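Local coordinates for protein tryptophan halogenase (Shewanella frigidimarina, PDB 2PYX) that probably acts as an FAD-dependent monooxygenase-type halogenase of the tryptophan halogenase family, at residues L408-H411 with Y412-Q416; T480-P484 with S485-L489. All coordinates share one frame; numbering follows the deposited sequence. Where two conformers were deposited one is given.

Contact 1 of 2, residues L408-H411 with Y412-Q416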
ATOM      1  N   LEU A 408      -9.530   6.928   0.642  1.00  6.87           N
ATOM      2  CA  LEU A 408     -10.344   5.719   0.851  1.00  7.00           C
ATOM      3  C   LEU A 408     -11.806   6.068   0.958  1.00  7.35           C
ATOM      4  O   LEU A 408     -12.644   5.473   0.305  1.00  8.05           O
ATOM      5  CB  LEU A 408      -9.883   4.971   2.084  1.00  6.69           C
ATOM      6  CG  LEU A 408      -8.736   3.986   1.845  1.00  8.53           C
ATOM      7  CD1 LEU A 408      -7.510   4.585   1.163  1.00 10.55           C
ATOM      8  CD2 LEU A 408      -8.355   3.284   3.148  1.00  8.29           C
ATOM      9  N   LYS A 409     -12.129   7.078   1.766  1.00  7.37           N
ATOM     10  CA  LYS A 409     -13.538   7.465   1.942  1.00  7.13           C
ATOM     11  C   LYS A 409     -14.188   7.868   0.619  1.00  7.72           C
ATOM     12  O   LYS A 409     -15.377   7.586   0.388  1.00  8.42           O
ATOM     13  CB  LYS A 409     -13.643   8.596   2.950  1.00  7.22           C
ATOM     14  CG  LYS A 409     -15.076   9.077   3.223  1.00  8.39           C
ATOM     15  CD  LYS A 409     -15.978   7.924   3.792  1.00  9.16           C
ATOM     16  CE  LYS A 409     -17.338   8.471   4.184  1.00  9.82           C
ATOM     17  NZ  LYS A 409     -18.116   7.563   5.123  1.00  7.44           N
ATOM     18  N   LEU A 410     -13.434   8.545  -0.252  1.00  6.74           N
ATOM     19  CA  LEU A 410     -13.930   8.921  -1.586  1.00  8.16           C
ATOM     20  C   LEU A 410     -14.563   7.735  -2.316  1.00  6.31           C
ATOM     21  O   LEU A 410     -15.526   7.899  -3.034  1.00  8.45           O
ATOM     22  CB  LEU A 410     -12.761   9.465  -2.446  1.00  7.84           C
ATOM     23  CG  LEU A 410     -13.129   9.954  -3.866  1.00  8.58           C
ATOM     24  CD1 LEU A 410     -14.067  11.107  -3.853  1.00 10.29           C
ATOM     25  CD2 LEU A 410     -11.859  10.346  -4.662  1.00  9.99           C
ATOM     26  N   HIS A 411     -13.949   6.550  -2.191  1.00  7.27           N
ATOM     27  CA  HIS A 411     -14.411   5.356  -2.893  1.00  8.00           C
ATOM     28  C   HIS A 411     -15.846   5.046  -2.499  1.00  7.17           C
ATOM     29  O   HIS A 411     -16.619   4.525  -3.332  1.00  8.85           O
ATOM     30  CB  HIS A 411     -13.554   4.134  -2.593  1.00  7.76           C
ATOM     31  CG  HIS A 411     -12.148   4.187  -3.127  1.00  7.40           C
ATOM     32  ND1 HIS A 411     -11.232   5.144  -2.720  1.00  8.41           N
ATOM     33  CD2 HIS A 411     -11.492   3.382  -3.997  1.00  8.16           C
ATOM     34  CE1 HIS A 411     -10.067   4.894  -3.308  1.00  8.83           C
ATOM     35  NE2 HIS A 411     -10.195   3.830  -4.083  1.00  9.20           N
ATOM     36  N   TYR A 412     -16.198   5.300  -1.257  1.00  7.57           N
ATOM     37  CA  TYR A 412     -17.552   5.029  -0.754  1.00  9.08           C
ATOM     38  C   TYR A 412     -18.517   6.152  -1.043  1.00  8.23           C
ATOM     39  O   TYR A 412     -19.685   5.933  -1.358  1.00  8.76           O
ATOM     40  CB  TYR A 412     -17.527   4.807   0.767  1.00  8.69           C
ATOM     41  CG  TYR A 412     -16.738   3.616   1.212  1.00  7.97           C
ATOM     42  CD1 TYR A 412     -17.321   2.359   1.235  1.00  9.27           C
ATOM     43  CD2 TYR A 412     -15.403   3.697   1.617  1.00  8.18           C
ATOM     44  CE1 TYR A 412     -16.608   1.277   1.631  1.00  8.27           C
ATOM     45  CE2 TYR A 412     -14.703   2.588   2.046  1.00  7.94           C
ATOM     46  CZ  TYR A 412     -15.310   1.371   2.041  1.00  7.32           C
ATOM     47  OH  TYR A 412     -14.607   0.253   2.462  1.00  8.92           O
ATOM     48  N   VAL A 413     -18.069   7.378  -0.847  1.00  6.99           N
ATOM     49  CA  VAL A 413     -19.012   8.524  -0.808  0.50  8.63           C
ATOM     50  C   VAL A 413     -19.708   8.776  -2.122  1.00 10.00           C
ATOM     51  O   VAL A 413     -20.832   9.283  -2.153  1.00 12.30           O
ATOM     52  CB  VAL A 413     -18.334   9.856  -0.448  0.50 10.54           C
ATOM     53  CG1 VAL A 413     -19.360  11.056  -0.563  0.50  8.45           C
ATOM     54  CG2 VAL A 413     -17.800   9.819   0.905  0.50 13.70           C
ATOM     55  N   ILE A 414     -19.022   8.463  -3.225  1.00  8.65           N
ATOM     56  CA  ILE A 414     -19.570   8.726  -4.551  1.00  8.49           C
ATOM     57  C   ILE A 414     -20.264   7.519  -5.202  1.00 10.23           C
ATOM     58  O   ILE A 414     -20.641   7.559  -6.390  1.00 11.08           O
ATOM     59  CB  ILE A 414     -18.525   9.349  -5.486  1.00  8.62           C
ATOM     60  CG1 ILE A 414     -17.418   8.362  -5.808  1.00  9.61           C
ATOM     61  CG2 ILE A 414     -17.984  10.632  -4.867  1.00 11.07           C
ATOM     62  CD1 ILE A 414     -16.264   8.976  -6.614  1.00  9.29           C
ATOM     63  N   SER A 415     -20.490   6.476  -4.418  1.00  8.54           N
ATOM     64  CA  SER A 415     -21.370   5.403  -4.868  1.00  8.61           C
ATOM     65  C   SER A 415     -22.805   5.892  -5.004  1.00  9.08           C
ATOM     66  O   SER A 415     -23.227   6.845  -4.342  1.00  9.77           O
ATOM     67  CB  SER A 415     -21.354   4.232  -3.861  1.00 10.08           C
ATOM     68  OG  SER A 415     -22.124   3.142  -4.384  1.00 11.21           O
ATOM     69  N   GLN A 416     -23.558   5.182  -5.854  1.00 10.62           N
ATOM     70  CA  GLN A 416     -24.997   5.413  -5.978  0.50 12.17           C
ATOM     71  C   GLN A 416     -25.780   4.252  -5.372  1.00 13.45           C
ATOM     72  O   GLN A 416     -27.019   4.173  -5.505  1.00 14.79           O
ATOM     73  CB  GLN A 416     -25.396   5.635  -7.441  0.50 14.45           C
ATOM     74  CG  GLN A 416     -24.832   6.920  -8.014  0.50 16.86           C
ATOM     75  CD  GLN A 416     -25.434   7.255  -9.368  0.50 29.64           C
ATOM     76  OE1 GLN A 416     -25.535   6.390 -10.242  0.50 26.08           O
ATOM     77  NE2 GLN A 416     -25.848   8.511  -9.542  0.50 32.64           N
TER
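The C-terminal end of helix 383-413, where Lys409 meets Tyr412 and Val413, lies beside the predicted tryptophan-binding residue Glu361. Lys409 O takes two backbone donors: Val413 N at 3.0 Å, nearly in line with the carbonyl (C=O...N 164°), as in an alpha-helix, and Tyr412 N at 2.9 Å, which stands well above the carbonyl plane. The lysine chain, bent at chi2 (60°), passes at about a right angle to Val413 and, in the conformer described, lays its CE 3.6 Å from Val413 CG2. Beyond this its ammonium group is held by Val250 O, Ser431 OG and His426 ND1. Tyr412 CG lies anti to its own carbonyl carbon (chi1 -63°), and the ring's CD2 sits 3.5 Å from Leu408 O; Tyr412 OH is hydrogen-bonded to Glu358 OE2, and the ring stacks on His426. His411 turns its ring to Phe407 and Glu361, its ND1 bonded to Phe407 O and its NE2 to Glu361 OE2, so the helix end may steady that predicted substrate-binding carboxylate. Ile414 is the first residue to leave helical geometry. Its CG2 and CD1 both reach Leu410 CD1, each at 4.1 Å, while Ile414 CG1 rests 3.4 Å from Leu410 O.

Contact 2 of 2, residues T480-P484 with S485-L489; sequences THVKP and SMQQL
Lys483 meets Gln487 through the backbone: Lys483 O receives Gln487 N at 3.0 Å along a nearly straight path (N-H...O 169°), and Met486 N, also at 3.0 Å, in a weak bond. Pro484, the next residue, repeats the pattern one step on, its O accepting Gln488 N at 2.9 Å with the donor tilted 23° from the carbonyl plane. Gln487 also packs against this pair of carbonyls, its CB lying 3.5 Å from Pro484 O. Its side chain bends at chi2 (63°) and sets OE1 3.8 Å from Val482 CG1, the two side chains crossing at a slant. These residues form the start of helix 484-507, with Lys483 at the N-cap position and proline in the first turn, where its lack of an N-H costs no helical hydrogen bond. The Gln488 amide lies back over the proline, with NE2 3.7 Å from Pro484 CB; the angle at Pro484 O is too poor for NE2 to bond there, so the amide meets the proline by contact alone. On the lysine side, Lys483 CB touches CG of Met486, a selenomethionine, at 4.0 Å in the conformer described, whereas the rest of the lysine chain runs outward in extended form. Val482, Met486 and Gln487 all rest against Tyr127 of helix 125-128.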
ATOM      1  N   THR A 480     -15.011  25.874 -19.754  1.00 14.76           N
ATOM      2  CA  THR A 480     -15.447  26.784 -20.815  1.00 14.05           C
ATOM      3  C   THR A 480     -14.197  27.430 -21.402  1.00 16.10           C
ATOM      4  O   THR A 480     -13.110  27.380 -20.818  1.00 15.72           O
ATOM      5  CB  THR A 480     -16.390  27.897 -20.294  1.00 15.31           C
ATOM      6  OG1 THR A 480     -15.675  28.813 -19.462  1.00 18.60           O
ATOM      7  CG2 THR A 480     -17.533  27.303 -19.535  1.00 18.67           C
ATOM      8  N   HIS A 481     -14.361  28.064 -22.556  1.00 13.97           N
ATOM      9  CA  HIS A 481     -13.275  28.846 -23.169  1.00 15.34           C
ATOM     10  C   HIS A 481     -11.974  28.062 -23.238  1.00 15.00           C
ATOM     11  O   HIS A 481     -10.894  28.592 -22.975  1.00 16.13           O
ATOM     12  CB  HIS A 481     -13.063  30.162 -22.419  1.00 15.70           C
ATOM     13  CG  HIS A 481     -14.271  31.037 -22.373  1.00 23.56           C
ATOM     14  ND1 HIS A 481     -15.264  30.883 -21.423  1.00 34.83           N
ATOM     15  CD2 HIS A 481     -14.703  32.008 -23.212  1.00 19.01           C
ATOM     16  CE1 HIS A 481     -16.222  31.764 -21.651  1.00 20.06           C
ATOM     17  NE2 HIS A 481     -15.906  32.454 -22.730  1.00 21.28           N
ATOM     18  N   VAL A 482     -12.086  26.807 -23.653  1.00 14.62           N
ATOM     19  CA  VAL A 482     -10.934  25.945 -23.810  1.00 14.99           C
ATOM     20  C   VAL A 482     -10.057  26.447 -24.940  1.00 16.52           C
ATOM     21  O   VAL A 482     -10.572  26.840 -25.992  1.00 16.44           O
ATOM     22  CB  VAL A 482     -11.366  24.479 -24.081  1.00 16.82           C
ATOM     23  CG1 VAL A 482     -10.157  23.577 -24.318  1.00 19.57           C
ATOM     24  CG2 VAL A 482     -12.210  23.982 -22.940  1.00 16.52           C
ATOM     25  N   LYS A 483      -8.749  26.445 -24.707  1.00 17.11           N
ATOM     26  CA  LYS A 483      -7.791  26.931 -25.714  1.00 18.53           C
ATOM     27  C   LYS A 483      -7.612  25.921 -26.836  1.00 20.58           C
ATOM     28  O   LYS A 483      -7.240  24.779 -26.589  1.00 20.27           O
ATOM     29  CB  LYS A 483      -6.450  27.208 -25.066  1.00 17.03           C
ATOM     30  CG  LYS A 483      -6.506  28.337 -24.122  1.00 18.48           C
ATOM     31  CD  LYS A 483      -5.122  28.754 -23.655  1.00 19.48           C
ATOM     32  CE  LYS A 483      -5.185  29.989 -22.797  1.00 23.30           C
ATOM     33  NZ  LYS A 483      -3.855  30.591 -22.534  1.00 22.44           N
ATOM     34  N   PRO A 484      -7.884  26.335 -28.092  1.00 20.57           N
ATOM     35  CA  PRO A 484      -7.680  25.419 -29.220  1.00 20.55           C
ATOM     36  C   PRO A 484      -6.319  24.723 -29.288  1.00 19.00           C
ATOM     37  O   PRO A 484      -6.281  23.525 -29.618  1.00 22.88           O
ATOM     38  CB  PRO A 484      -7.872  26.332 -30.436  1.00 20.93           C
ATOM     39  CG  PRO A 484      -8.926  27.327 -29.959  1.00 21.36           C
ATOM     40  CD  PRO A 484      -8.490  27.616 -28.528  1.00 21.68           C
ATOM     41  N   SER A 485      -5.229  25.418 -28.973  1.00 20.13           N
ATOM     42  CA  SER A 485      -3.899  24.817 -29.021  1.00 21.05           C
ATOM     43  C   SER A 485      -3.817  23.619 -28.068  1.00 22.44           C
ATOM     44  O   SER A 485      -3.219  22.578 -28.396  1.00 22.30           O
ATOM     45  CB  SER A 485      -2.798  25.816 -28.706  1.00 22.15           C
ATOM     46  OG  SER A 485      -2.904  26.407 -27.445  1.00 22.16           O
HETATM   47  N   MSE A 486      -4.449  23.765 -26.904  1.00 22.28           N
HETATM   48  CA  MSE A 486      -4.402  22.735 -25.860  0.50 20.95           C
HETATM   49  C   MSE A 486      -5.350  21.589 -26.209  1.00 19.70           C
HETATM   50  O   MSE A 486      -5.045  20.425 -25.966  1.00 19.53           O
HETATM   51  CB  MSE A 486      -4.780  23.315 -24.498  0.50 19.94           C
HETATM   52  CG  MSE A 486      -3.857  24.391 -23.971  0.50 23.46           C
HETATM   53 SE   MSE A 486      -2.065  23.840 -23.409  0.38 24.13          SE
HETATM   54  CE  MSE A 486      -1.612  25.537 -22.494  0.50 26.54           C
ATOM     55  N   GLN A 487      -6.503  21.916 -26.772  1.00 17.48           N
ATOM     56  CA  GLN A 487      -7.384  20.906 -27.297  1.00 19.91           C
ATOM     57  C   GLN A 487      -6.630  20.055 -28.321  1.00 21.39           C
ATOM     58  O   GLN A 487      -6.763  18.827 -28.350  1.00 22.52           O
ATOM     59  CB  GLN A 487      -8.586  21.543 -27.973  1.00 21.67           C
ATOM     60  CG  GLN A 487      -9.569  20.556 -28.454  1.00 26.08           C
ATOM     61  CD  GLN A 487     -10.166  19.769 -27.315  1.00 33.66           C
ATOM     62  OE1 GLN A 487     -10.628  20.362 -26.338  1.00 33.37           O
ATOM     63  NE2 GLN A 487     -10.145  18.427 -27.416  1.00 33.18           N
ATOM     64  N   GLN A 488      -5.858  20.720 -29.183  1.00 23.01           N
ATOM     65  CA  GLN A 488      -5.089  20.026 -30.222  1.00 24.68           C
ATOM     66  C   GLN A 488      -3.982  19.148 -29.627  1.00 21.56           C
ATOM     67  O   GLN A 488      -3.811  18.021 -30.072  1.00 24.07           O
ATOM     68  CB  GLN A 488      -4.527  21.040 -31.225  1.00 25.54           C
ATOM     69  CG  GLN A 488      -5.632  21.755 -32.021  1.00 29.56           C
ATOM     70  CD  GLN A 488      -5.226  23.169 -32.480  1.00 36.05           C
ATOM     71  OE1 GLN A 488      -4.040  23.521 -32.501  1.00 37.70           O
ATOM     72  NE2 GLN A 488      -6.220  23.982 -32.824  1.00 40.61           N
ATOM     73  N   LEU A 489      -3.278  19.642 -28.618  1.00 21.72           N
ATOM     74  CA  LEU A 489      -2.281  18.851 -27.873  1.00 20.83           C
ATOM     75  C   LEU A 489      -2.968  17.645 -27.237  1.00 21.67           C
ATOM     76  O   LEU A 489      -2.541  16.499 -27.413  1.00 21.61           O
ATOM     77  CB  LEU A 489      -1.622  19.677 -26.792  1.00 22.75           C
ATOM     78  CG  LEU A 489      -0.589  18.965 -25.915  1.00 23.16           C
ATOM     79  CD1 LEU A 489       0.458  18.178 -26.725  1.00 26.07           C
ATOM     80  CD2 LEU A 489       0.054  19.935 -25.016  1.00 23.06           C
TER

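Overall arrangement
Contact 1 precedes contact 2 along the chain, and their centres lie about 31 Å apart, with nearest atoms about 21 Å from each other and no touch between them. They mark opposite kinds of helix end: residues 408-416 finish helix 383-413, whereas residues 480-489 lead from a loop into helix 484-507. Between them come helices 421-425, 434-443 and 462-471, all three of which pack against contact 1. Contact 1 is buried, near the predicted substrate site; contact 2 is a surface feature, its centre about 37 Å from the centre of the chain and away from the annotated sites. The chain stays beside contact 1 through these helices, and the loop after helix 462-471 takes it out to contact 2.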